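Local atomic coordinates of Adp-heptose LPS heptosyltransferase II (Escherichia coli, PDB entry 1PSW), a protein that transfers a heptose from ADP-L-glycero-D-manno-heptose onto the first heptose of the lipopolysaccharide inner core, as a glycosyltransferase of family 9. Residues I183-G188 against Y214-F219; R196-H201 against S326-T331; Y200-L205 against A264-D269; R303-I308 against Q333-E338. One frame throughout, in Å; residues are numbered along the deposited sequence.

Interaction 1 (I183-G188 against Y214-F219)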
# COMPACT_ATOMS: atom_id res chain seq x y z
N ILE A 183 -4.36 10.54 -15.58
CA ILE A 183 -4.63 10.82 -14.18
C ILE A 183 -5.22 9.50 -13.70
O ILE A 183 -6.08 8.92 -14.38
CB ILE A 183 -5.66 11.94 -14.01
CG1 ILE A 183 -5.10 13.26 -14.58
CG2 ILE A 183 -6.02 12.08 -12.54
CD1 ILE A 183 -3.93 13.83 -13.80
N GLY A 184 -4.76 9.00 -12.57
CA GLY A 184 -5.29 7.76 -12.06
C GLY A 184 -6.23 7.97 -10.89
O GLY A 184 -5.98 8.83 -10.05
N PHE A 185 -7.32 7.20 -10.84
CA PHE A 185 -8.30 7.26 -9.75
C PHE A 185 -8.30 5.90 -9.05
O PHE A 185 -8.18 4.87 -9.69
CB PHE A 185 -9.73 7.50 -10.27
CG PHE A 185 -10.01 8.89 -10.80
CD1 PHE A 185 -9.03 9.88 -10.77
CD2 PHE A 185 -11.26 9.20 -11.33
CE1 PHE A 185 -9.30 11.17 -11.26
CE2 PHE A 185 -11.55 10.48 -11.82
CZ PHE A 185 -10.56 11.46 -11.78
N CYS A 186 -8.45 5.91 -7.73
CA CYS A 186 -8.52 4.68 -6.93
C CYS A 186 -9.77 4.88 -6.08
O CYS A 186 -9.68 5.21 -4.90
CB CYS A 186 -7.29 4.54 -6.04
SG CYS A 186 -5.71 4.47 -6.92
N PRO A 187 -10.96 4.68 -6.67
CA PRO A 187 -12.27 4.85 -6.03
C PRO A 187 -12.70 3.86 -4.94
O PRO A 187 -13.67 4.12 -4.23
CB PRO A 187 -13.22 4.84 -7.22
CG PRO A 187 -12.60 3.83 -8.11
CD PRO A 187 -11.12 4.17 -8.05
N GLY A 188 -11.98 2.75 -4.81
CA GLY A 188 -12.34 1.77 -3.81
C GLY A 188 -11.77 2.09 -2.44
O GLY A 188 -11.16 3.14 -2.24
N TYR A 214 -6.72 15.65 -20.29
CA TYR A 214 -6.20 14.45 -19.66
C TYR A 214 -7.08 13.25 -19.97
O TYR A 214 -8.18 13.40 -20.51
CB TYR A 214 -6.14 14.63 -18.13
CG TYR A 214 -5.10 15.61 -17.64
CD1 TYR A 214 -3.77 15.22 -17.45
CD2 TYR A 214 -5.44 16.95 -17.39
CE1 TYR A 214 -2.81 16.13 -17.03
CE2 TYR A 214 -4.47 17.86 -16.96
CZ TYR A 214 -3.16 17.45 -16.79
OH TYR A 214 -2.20 18.34 -16.38
N GLN A 215 -6.59 12.05 -19.67
CA GLN A 215 -7.38 10.83 -19.81
C GLN A 215 -7.37 10.25 -18.40
O GLN A 215 -6.45 10.53 -17.62
CB GLN A 215 -6.76 9.86 -20.82
CG GLN A 215 -5.42 9.26 -20.44
CD GLN A 215 -4.99 8.18 -21.42
OE1 GLN A 215 -5.65 7.15 -21.54
NE2 GLN A 215 -3.89 8.41 -22.13
N VAL A 216 -8.38 9.47 -18.06
CA VAL A 216 -8.49 8.91 -16.72
C VAL A 216 -8.40 7.38 -16.73
O VAL A 216 -8.85 6.72 -17.67
CB VAL A 216 -9.83 9.36 -16.07
CG1 VAL A 216 -10.03 8.70 -14.71
CG2 VAL A 216 -9.82 10.88 -15.92
N VAL A 217 -7.79 6.84 -15.69
CA VAL A 217 -7.65 5.41 -15.53
C VAL A 217 -8.07 5.07 -14.11
O VAL A 217 -7.62 5.70 -13.16
CB VAL A 217 -6.18 4.95 -15.75
CG1 VAL A 217 -6.08 3.44 -15.61
CG2 VAL A 217 -5.68 5.40 -17.11
N LEU A 218 -8.95 4.08 -13.98
CA LEU A 218 -9.47 3.66 -12.68
C LEU A 218 -8.75 2.39 -12.24
O LEU A 218 -8.73 1.41 -12.99
CB LEU A 218 -10.97 3.38 -12.78
CG LEU A 218 -11.78 4.44 -13.55
CD1 LEU A 218 -13.22 3.98 -13.78
CD2 LEU A 218 -11.74 5.76 -12.78
N PHE A 219 -8.17 2.41 -11.05
CA PHE A 219 -7.45 1.25 -10.51
C PHE A 219 -8.22 0.67 -9.33
O PHE A 219 -8.91 1.39 -8.61
CB PHE A 219 -6.06 1.64 -10.01
CG PHE A 219 -5.15 2.18 -11.08
CD1 PHE A 219 -4.62 1.34 -12.05
CD2 PHE A 219 -4.81 3.53 -11.09
CE1 PHE A 219 -3.76 1.84 -13.02
CE2 PHE A 219 -3.95 4.04 -12.06
CZ PHE A 219 -3.43 3.19 -13.03
O HOH W 1 -9.62 1.68 -5.92

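Interaction 2 (R196-H201 against S326-T331)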
# COMPACT_ATOMS: atom_id res chain seq x y z
N ARG A 196 -15.22 5.94 1.10
CA ARG A 196 -15.12 6.21 -0.33
C ARG A 196 -15.71 7.54 -0.77
O ARG A 196 -16.81 7.92 -0.36
CB ARG A 196 -15.78 5.10 -1.14
CG ARG A 196 -15.04 3.78 -1.13
CD ARG A 196 -15.57 2.85 -2.21
NE ARG A 196 -16.46 1.83 -1.68
CZ ARG A 196 -17.26 1.07 -2.42
NH1 ARG A 196 -17.29 1.22 -3.74
NH2 ARG A 196 -18.03 0.16 -1.84
N TRP A 197 -14.98 8.26 -1.61
CA TRP A 197 -15.50 9.50 -2.15
C TRP A 197 -16.57 8.95 -3.10
O TRP A 197 -16.35 7.93 -3.75
CB TRP A 197 -14.42 10.23 -2.93
CG TRP A 197 -14.72 11.65 -3.21
CD1 TRP A 197 -15.28 12.56 -2.36
CD2 TRP A 197 -14.38 12.37 -4.40
NE1 TRP A 197 -15.29 13.81 -2.94
CE2 TRP A 197 -14.74 13.72 -4.19
CE3 TRP A 197 -13.78 12.01 -5.62
CZ2 TRP A 197 -14.55 14.70 -5.16
CZ3 TRP A 197 -13.58 12.99 -6.58
CH2 TRP A 197 -13.96 14.32 -6.34
N PRO A 198 -17.74 9.61 -3.18
CA PRO A 198 -18.83 9.15 -4.05
C PRO A 198 -18.49 8.89 -5.52
O PRO A 198 -17.76 9.66 -6.15
CB PRO A 198 -19.86 10.27 -3.91
CG PRO A 198 -19.67 10.72 -2.50
CD PRO A 198 -18.15 10.77 -2.38
N HIS A 199 -19.03 7.80 -6.05
CA HIS A 199 -18.81 7.45 -7.44
C HIS A 199 -19.16 8.60 -8.38
O HIS A 199 -18.49 8.82 -9.39
CB HIS A 199 -19.65 6.21 -7.83
CG HIS A 199 -21.13 6.39 -7.67
ND1 HIS A 199 -21.77 6.25 -6.46
CD2 HIS A 199 -22.09 6.71 -8.57
CE1 HIS A 199 -23.06 6.48 -6.61
NE2 HIS A 199 -23.28 6.76 -7.89
N TYR A 200 -20.21 9.36 -8.06
CA TYR A 200 -20.59 10.47 -8.93
C TYR A 200 -19.63 11.64 -8.83
O TYR A 200 -19.51 12.42 -9.77
CB TYR A 200 -22.03 10.92 -8.64
CG TYR A 200 -22.37 11.05 -7.18
CD1 TYR A 200 -22.14 12.24 -6.49
CD2 TYR A 200 -22.94 9.99 -6.49
CE1 TYR A 200 -22.48 12.37 -5.15
CE2 TYR A 200 -23.29 10.11 -5.16
CZ TYR A 200 -23.06 11.30 -4.50
OH TYR A 200 -23.42 11.40 -3.18
N HIS A 201 -18.95 11.78 -7.69
CA HIS A 201 -17.98 12.86 -7.58
C HIS A 201 -16.78 12.49 -8.46
O HIS A 201 -16.22 13.35 -9.15
CB HIS A 201 -17.53 13.08 -6.13
CG HIS A 201 -18.50 13.91 -5.33
ND1 HIS A 201 -19.51 14.63 -5.91
CD2 HIS A 201 -18.59 14.12 -4.00
CE1 HIS A 201 -20.20 15.25 -4.96
NE2 HIS A 201 -19.66 14.96 -3.80
N SER A 326 -19.17 13.62 5.29
CA SER A 326 -17.89 14.32 5.23
C SER A 326 -17.19 14.18 3.88
O SER A 326 -16.42 15.06 3.48
CB SER A 326 -16.97 13.84 6.36
OG SER A 326 -16.66 12.46 6.24
N LEU A 327 -17.44 13.08 3.18
CA LEU A 327 -16.84 12.85 1.87
C LEU A 327 -17.76 13.40 0.78
O LEU A 327 -17.29 13.93 -0.23
CB LEU A 327 -16.58 11.35 1.65
CG LEU A 327 -15.19 10.90 2.16
CD1 LEU A 327 -15.12 9.39 2.30
CD2 LEU A 327 -14.12 11.40 1.20
N ILE A 328 -19.06 13.28 0.99
CA ILE A 328 -20.02 13.82 0.04
C ILE A 328 -19.80 15.34 -0.03
O ILE A 328 -19.91 15.93 -1.10
CB ILE A 328 -21.47 13.52 0.50
CG1 ILE A 328 -21.76 12.03 0.33
CG2 ILE A 328 -22.46 14.35 -0.31
CD1 ILE A 328 -23.05 11.55 0.98
N ASP A 329 -19.46 15.96 1.10
CA ASP A 329 -19.24 17.40 1.14
C ASP A 329 -17.96 17.89 0.45
O ASP A 329 -17.77 19.09 0.28
CB ASP A 329 -19.28 17.92 2.58
CG ASP A 329 -20.69 17.90 3.16
OD1 ASP A 329 -21.65 17.71 2.38
OD2 ASP A 329 -20.84 18.07 4.39
N ILE A 330 -17.08 16.97 0.07
CA ILE A 330 -15.87 17.37 -0.63
C ILE A 330 -16.23 17.44 -2.11
O ILE A 330 -16.46 16.41 -2.75
CB ILE A 330 -14.72 16.36 -0.42
CG1 ILE A 330 -14.24 16.42 1.03
CG2 ILE A 330 -13.55 16.69 -1.37
CD1 ILE A 330 -13.07 15.50 1.35
N THR A 331 -16.29 18.65 -2.66
CA THR A 331 -16.69 18.85 -4.05
C THR A 331 -15.60 18.55 -5.06
O THR A 331 -14.41 18.69 -4.78
CB THR A 331 -17.16 20.30 -4.30
OG1 THR A 331 -16.02 21.18 -4.28
CG2 THR A 331 -18.14 20.73 -3.22

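Interaction 3 (Y200-L205 against A264-D269)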
# COMPACT_ATOMS: atom_id res chain seq x y z
N TYR A 200 -20.21 9.36 -8.06
CA TYR A 200 -20.59 10.47 -8.93
C TYR A 200 -19.63 11.64 -8.83
O TYR A 200 -19.51 12.42 -9.77
CB TYR A 200 -22.03 10.92 -8.64
CG TYR A 200 -22.37 11.05 -7.18
CD1 TYR A 200 -22.14 12.24 -6.49
CD2 TYR A 200 -22.94 9.99 -6.49
CE1 TYR A 200 -22.48 12.37 -5.15
CE2 TYR A 200 -23.29 10.11 -5.16
CZ TYR A 200 -23.06 11.30 -4.50
OH TYR A 200 -23.42 11.40 -3.18
N HIS A 201 -18.95 11.78 -7.69
CA HIS A 201 -17.98 12.86 -7.58
C HIS A 201 -16.78 12.49 -8.46
O HIS A 201 -16.22 13.35 -9.15
CB HIS A 201 -17.53 13.08 -6.13
CG HIS A 201 -18.50 13.91 -5.33
ND1 HIS A 201 -19.51 14.63 -5.91
CD2 HIS A 201 -18.59 14.12 -4.00
CE1 HIS A 201 -20.20 15.25 -4.96
NE2 HIS A 201 -19.66 14.96 -3.80
N TYR A 202 -16.37 11.22 -8.44
CA TYR A 202 -15.25 10.80 -9.28
C TYR A 202 -15.62 11.01 -10.75
O TYR A 202 -14.77 11.40 -11.56
CB TYR A 202 -14.89 9.32 -9.05
CG TYR A 202 -13.89 9.09 -7.92
CD1 TYR A 202 -12.56 9.52 -8.04
CD2 TYR A 202 -14.28 8.45 -6.74
CE1 TYR A 202 -11.64 9.32 -7.00
CE2 TYR A 202 -13.36 8.25 -5.69
CZ TYR A 202 -12.05 8.69 -5.83
OH TYR A 202 -11.15 8.51 -4.79
N ALA A 203 -16.88 10.78 -11.11
CA ALA A 203 -17.32 10.96 -12.49
C ALA A 203 -17.24 12.42 -12.92
O ALA A 203 -16.75 12.73 -14.00
CB ALA A 203 -18.75 10.44 -12.66
N GLU A 204 -17.72 13.31 -12.06
CA GLU A 204 -17.68 14.74 -12.34
C GLU A 204 -16.23 15.20 -12.49
O GLU A 204 -15.90 15.98 -13.39
CB GLU A 204 -18.37 15.51 -11.20
CG GLU A 204 -18.30 17.03 -11.30
CD GLU A 204 -18.82 17.56 -12.62
OE1 GLU A 204 -19.94 17.17 -13.02
OE2 GLU A 204 -18.12 18.39 -13.25
N LEU A 205 -15.36 14.70 -11.62
CA LEU A 205 -13.94 15.06 -11.69
C LEU A 205 -13.33 14.57 -13.00
O LEU A 205 -12.48 15.25 -13.60
CB LEU A 205 -13.16 14.47 -10.51
CG LEU A 205 -11.66 14.81 -10.47
CD1 LEU A 205 -11.47 16.32 -10.48
CD2 LEU A 205 -11.00 14.21 -9.24
N ALA A 264 -0.70 12.21 -11.94
CA ALA A 264 -1.20 12.40 -10.58
C ALA A 264 -2.21 11.32 -10.27
O ALA A 264 -2.73 10.66 -11.17
CB ALA A 264 -1.85 13.78 -10.43
N ILE A 265 -2.49 11.15 -8.98
CA ILE A 265 -3.42 10.14 -8.50
C ILE A 265 -4.41 10.77 -7.53
O ILE A 265 -4.05 11.66 -6.77
CB ILE A 265 -2.68 9.01 -7.73
CG1 ILE A 265 -1.64 8.35 -8.65
CG2 ILE A 265 -3.67 8.00 -7.20
CD1 ILE A 265 -2.22 7.64 -9.86
N VAL A 266 -5.67 10.33 -7.59
CA VAL A 266 -6.70 10.80 -6.67
C VAL A 266 -7.19 9.51 -6.03
O VAL A 266 -7.52 8.56 -6.74
CB VAL A 266 -7.88 11.48 -7.41
CG1 VAL A 266 -8.92 11.95 -6.41
CG2 VAL A 266 -7.37 12.65 -8.22
N THR A 267 -7.23 9.47 -4.71
CA THR A 267 -7.64 8.25 -4.03
C THR A 267 -8.23 8.49 -2.64
O THR A 267 -8.08 9.57 -2.07
CB THR A 267 -6.42 7.32 -3.83
OG1 THR A 267 -6.82 6.13 -3.15
CG2 THR A 267 -5.36 8.02 -3.00
N ASN A 268 -8.92 7.48 -2.14
CA ASN A 268 -9.49 7.51 -0.80
C ASN A 268 -8.40 6.93 0.10
O ASN A 268 -7.32 6.56 -0.37
CB ASN A 268 -10.72 6.60 -0.71
CG ASN A 268 -11.75 6.89 -1.77
OD1 ASN A 268 -12.19 8.02 -1.94
ND2 ASN A 268 -12.17 5.84 -2.47
N ASP A 269 -8.69 6.83 1.39
CA ASP A 269 -7.76 6.25 2.36
C ASP A 269 -7.81 4.74 2.09
O ASP A 269 -8.70 4.04 2.58
CB ASP A 269 -8.24 6.57 3.78
CG ASP A 269 -7.39 5.93 4.86
OD1 ASP A 269 -6.26 5.47 4.56
OD2 ASP A 269 -7.85 5.89 6.03

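Interaction 4 (R303-I308 against Q333-E338)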
# COMPACT_ATOMS: atom_id res chain seq x y z
N ARG A 303 -1.07 15.36 -0.79
CA ARG A 303 -1.87 16.37 -0.12
C ARG A 303 -3.11 15.64 0.37
O ARG A 303 -3.66 14.78 -0.33
CB ARG A 303 -2.27 17.50 -1.07
CG ARG A 303 -1.10 18.36 -1.56
CD ARG A 303 -0.36 19.02 -0.40
NE ARG A 303 0.69 19.93 -0.85
CZ ARG A 303 1.88 19.55 -1.32
NH1 ARG A 303 2.19 18.26 -1.40
NH2 ARG A 303 2.76 20.47 -1.69
N VAL A 304 -3.53 15.96 1.59
CA VAL A 304 -4.69 15.34 2.20
C VAL A 304 -5.81 16.34 2.34
O VAL A 304 -5.60 17.48 2.77
CB VAL A 304 -4.35 14.77 3.59
CG1 VAL A 304 -5.64 14.46 4.35
CG2 VAL A 304 -3.52 13.49 3.45
N ILE A 305 -7.01 15.92 1.96
CA ILE A 305 -8.18 16.78 2.09
C ILE A 305 -9.16 16.10 3.02
O ILE A 305 -9.54 14.94 2.81
CB ILE A 305 -8.87 17.01 0.73
CG1 ILE A 305 -7.87 17.65 -0.24
CG2 ILE A 305 -10.09 17.91 0.91
CD1 ILE A 305 -8.44 17.90 -1.62
N ARG A 306 -9.54 16.80 4.08
CA ARG A 306 -10.50 16.29 5.06
C ARG A 306 -11.21 17.50 5.64
O ARG A 306 -10.57 18.48 6.04
CB ARG A 306 -9.81 15.52 6.19
CG ARG A 306 -10.80 14.72 7.04
CD ARG A 306 -10.17 14.12 8.29
NE ARG A 306 -11.11 13.26 9.00
CZ ARG A 306 -10.99 12.90 10.28
NH1 ARG A 306 -9.95 13.31 10.99
NH2 ARG A 306 -11.90 12.11 10.84
N LEU A 307 -12.54 17.45 5.69
CA LEU A 307 -13.32 18.58 6.18
C LEU A 307 -13.68 18.49 7.66
O LEU A 307 -14.03 19.49 8.27
CB LEU A 307 -14.59 18.72 5.35
CG LEU A 307 -14.36 18.87 3.84
CD1 LEU A 307 -15.69 18.93 3.12
CD2 LEU A 307 -13.54 20.13 3.56
N ILE A 308 -13.60 17.29 8.23
CA ILE A 308 -13.94 17.11 9.64
C ILE A 308 -12.73 16.69 10.48
O ILE A 308 -11.65 16.46 9.95
CB ILE A 308 -15.06 16.06 9.81
CG1 ILE A 308 -14.60 14.71 9.25
CG2 ILE A 308 -16.31 16.52 9.09
CD1 ILE A 308 -15.55 13.57 9.56
N GLN A 333 -14.79 20.22 -7.49
CA GLN A 333 -14.08 21.47 -7.77
C GLN A 333 -12.94 21.69 -6.78
O GLN A 333 -11.86 22.14 -7.16
CB GLN A 333 -15.04 22.66 -7.74
CG GLN A 333 -14.40 23.97 -8.19
CD GLN A 333 -13.77 23.87 -9.57
OE1 GLN A 333 -14.43 23.52 -10.55
NE2 GLN A 333 -12.48 24.17 -9.65
N ARG A 334 -13.17 21.37 -5.51
CA ARG A 334 -12.12 21.53 -4.50
C ARG A 334 -10.95 20.62 -4.85
O ARG A 334 -9.79 21.04 -4.83
CB ARG A 334 -12.66 21.19 -3.10
CG ARG A 334 -11.62 21.24 -2.00
CD ARG A 334 -12.19 20.69 -0.69
NE ARG A 334 -13.23 21.55 -0.12
CZ ARG A 334 -13.00 22.53 0.75
NH1 ARG A 334 -11.76 22.78 1.16
NH2 ARG A 334 -14.01 23.25 1.21
N VAL A 335 -11.26 19.37 -5.17
CA VAL A 335 -10.25 18.37 -5.53
C VAL A 335 -9.52 18.76 -6.81
O VAL A 335 -8.30 18.65 -6.91
CB VAL A 335 -10.90 16.97 -5.69
CG1 VAL A 335 -9.85 15.94 -6.11
CG2 VAL A 335 -11.54 16.54 -4.37
N LEU A 336 -10.28 19.22 -7.80
CA LEU A 336 -9.69 19.62 -9.08
C LEU A 336 -8.66 20.73 -8.89
O LEU A 336 -7.60 20.72 -9.52
CB LEU A 336 -10.79 20.08 -10.04
CG LEU A 336 -10.31 20.60 -11.40
CD1 LEU A 336 -9.59 19.50 -12.16
CD2 LEU A 336 -11.51 21.10 -12.19
N GLU A 337 -8.99 21.70 -8.04
CA GLU A 337 -8.09 22.81 -7.76
C GLU A 337 -6.79 22.35 -7.12
O GLU A 337 -5.71 22.84 -7.46
CB GLU A 337 -8.78 23.83 -6.85
CG GLU A 337 -9.70 24.79 -7.58
CD GLU A 337 -10.48 25.69 -6.64
OE1 GLU A 337 -9.88 26.18 -5.66
OE2 GLU A 337 -11.68 25.93 -6.90
N GLU A 338 -6.90 21.42 -6.18
CA GLU A 338 -5.72 20.89 -5.51
C GLU A 338 -4.88 20.08 -6.50
O GLU A 338 -3.65 20.12 -6.48
CB GLU A 338 -6.14 19.98 -4.35
CG GLU A 338 -4.97 19.41 -3.57
CD GLU A 338 -4.32 20.43 -2.66
OE1 GLU A 338 -5.01 20.92 -1.75
OE2 GLU A 338 -3.13 20.74 -2.87
O HOH W 2 -4.73 19.59 1.22

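Interaction 1 (I183-G188 against Y214-F219)
Ile183 to Phe185 pair with Val216 to Leu218 as parallel strands, their axes 4.7 Å apart and turned by 30°, and four backbone hydrogen bonds join them, from Ile183 N to Gln215 O at one end to Phe219 N to Phe185 O at the other. Just past the paired stretch a water takes the N-H of Gly188 and donates to Phe219 O. The side chains of Ile183, Phe185, Val216 and Leu218 share one face of the sheet. There Phe185 has CG anti to its carbonyl carbon (chi1 -72°), and Val216 CG1 sits over one face of its ring, 3.7 Å from the centroid and 16° off the normal, a CH-pi contact. Leu218 CD2 comes to 3.7 Å from Phe185 CB. Ile183 CG1 meets Tyr214 CD1 at 3.7 Å. On the other face Phe219 CE2 lies 4.0 Å from Gly184 CA, close packing that the missing side chain allows. An alanine at Phe185 would probably leave Val216 CG1 without its aromatic partner and open a gap under the helix. The strands belong to a right-handed beta-alpha-beta crossover of the GT-B fold: helix 199-211 covers Phe185 through Leu205 and Leu209, while strands 264-268 and 243-245 flank the pair.

Interaction 2 (R196-H201 against S326-T331)
Trp197 and His201 each donate a ring N-H to a backbone carbonyl of the 326-331 segment. Trp197 NE1 reaches Ile330 O at 2.9 Å, with the oxygen close to the indole plane and an angle of 148° at the hydrogen. His201 NE2 reaches Ile328 O, also at 2.9 Å; this bond is straighter, 159°, and again lies near the ring plane. In both, the donor stands somewhat tilted from the plane of the carbonyl it binds. Donation from NE2 means that this nitrogen carries a proton. His201 CB lies over the centre of one face of the indole.

The bonds join the start of helix 199-211, with Pro198 as its N-cap residue, to the turn after the short helix 325-328, in the C-terminal half of a GT-B glycosyltransferase. Thr331, at the end of that turn, is itself an N-cap: its OG1 accepts from Arg334 N in helix 332-347.

Apolar contacts fill in around the polar ones. Trp197 has CG anti to its backbone N (chi1 -164°), and its CD1 meets Leu327 CD2 at 3.9 Å. Pro198 CG packs on Ile328 CG1 at 3.8 Å, the two side chains crossing at about a right angle, and Tyr200 OH approaches the same CG1. Apart from these, the methyl Leu327 CD1 packs on a backbone oxygen, Arg196 O, at 3.5 Å. A phenylalanine in place of Trp197 would probably leave Ile330 O without its indole donor and weaken the hold on the turn. Beyond the two segments, Leu286 of strand 283-287 touches both Trp197 and Leu327.

Interaction 3 (Y200-L205 against A264-D269)
Tyr202 and Leu205, one turn apart on helix 199-211, both point at strand 264-268, and Val266 receives them. Tyr202 and Val266 slide past each other in opposite directions, so that the ring atom CE1 comes to 3.8 Å from Val266 CG1, approaching obliquely to the ring. Leu205 meets Val266 differently: with CG anti to its backbone N (chi1 -179°), it and the valine reach toward each other tip to tip, Leu205 CD2 lying 4.1 Å from Val266 CG2. Val266 thus offers one methyl to the tyrosine, while both of its methyls lie near the leucine.

The far end of Tyr202 runs on to Asn268. The two side chains cross with ring and amide planes 73° apart, and the oxygen Asn268 OD1 lies at the ring edge, near its plane. Tyr202 OH donates a weak hydrogen bond to it at 3.1 Å. The same OD1 accepts from Trp197 N, and Asn268 ND2 donates to Gly188 O. The amide is therefore held at both ends, which fixes its flip and ties the end of the strand to the loop leading into the helix. Tyr202 OH also lies 3.6 Å from Thr267 CA.

Helix and strand run nearly antiparallel, 165° between their directions, with their axes 11.3 Å apart, the usual stacking of a helix on a parallel sheet in a Rossmann-like domain. Phe185 of the adjoining strand 182-186 touches Tyr202, Leu205 and Val266, and the indole of Trp197 meets the Tyr202 ring edge-to-face.

Interaction 4 (R303-I308 against Q333-E338)
Arg334 of helix 332-347 crosses obliquely over Leu307 and also meets Ile305. Its CB points toward the strand, and CG is anti to the backbone N (chi1 176°). CD is the first of its atoms to touch, 3.8 Å from Ile305 CG2. The chain then bends at chi3 (-68°), which sets the position of NE, and NE lies 4.0 Å from Leu307 CD2. At the tip, that same methyl sits over the centre of one face of the guanidinium, 3.7 Å from CZ, with NH1 and NH2 at similar distances. The leucine thus covers one flat face of the charged group.

The strand is the last of the parallel sheet in this half of the GT-B fold, and the helix packs on it with their directions 165° apart. The two segments share no direct hydrogen bond.

Deeper in, Ile305 CD1 reaches toward the helix, 4.1 Å from Glu338 CB and 4.4 Å from Val335 CG2. Val335 continues this packing to Leu286 of the next strand. At the other end of the contact Arg303 and Glu338 cross at about a right angle, and Glu338 OE2 lies against the aliphatic Arg303 CG. The charges are near but form no salt bridge: the oxygen stands well out of the guanidinium plane, and Arg303 NH1 bonds to His300 O instead. A water donates to both Val304 O and Glu338 OE1, the latter bond being long.

Following the chain, strand 182-186 leads through helix 199-211 to strand 215-218, and interaction 1 closes that loop. Interactions 2 and 3 leave from the same helix start and overlap there: interaction 3 returns at strand 264-268, while interaction 2 closes a much longer loop at residues 326-331. Both cross interaction 1. Interaction 4 crosses interaction 2 and follows interactions 1 and 3 in series, tying the edge strand 302-306 to the C-terminal helix. Interactions 1 and 3 meet through neighbouring strands and through Asn268; interactions 3 and 4 meet where Leu205 packs on Val335 and Leu336. Together they bind one sheet to two helices and the turn before the second.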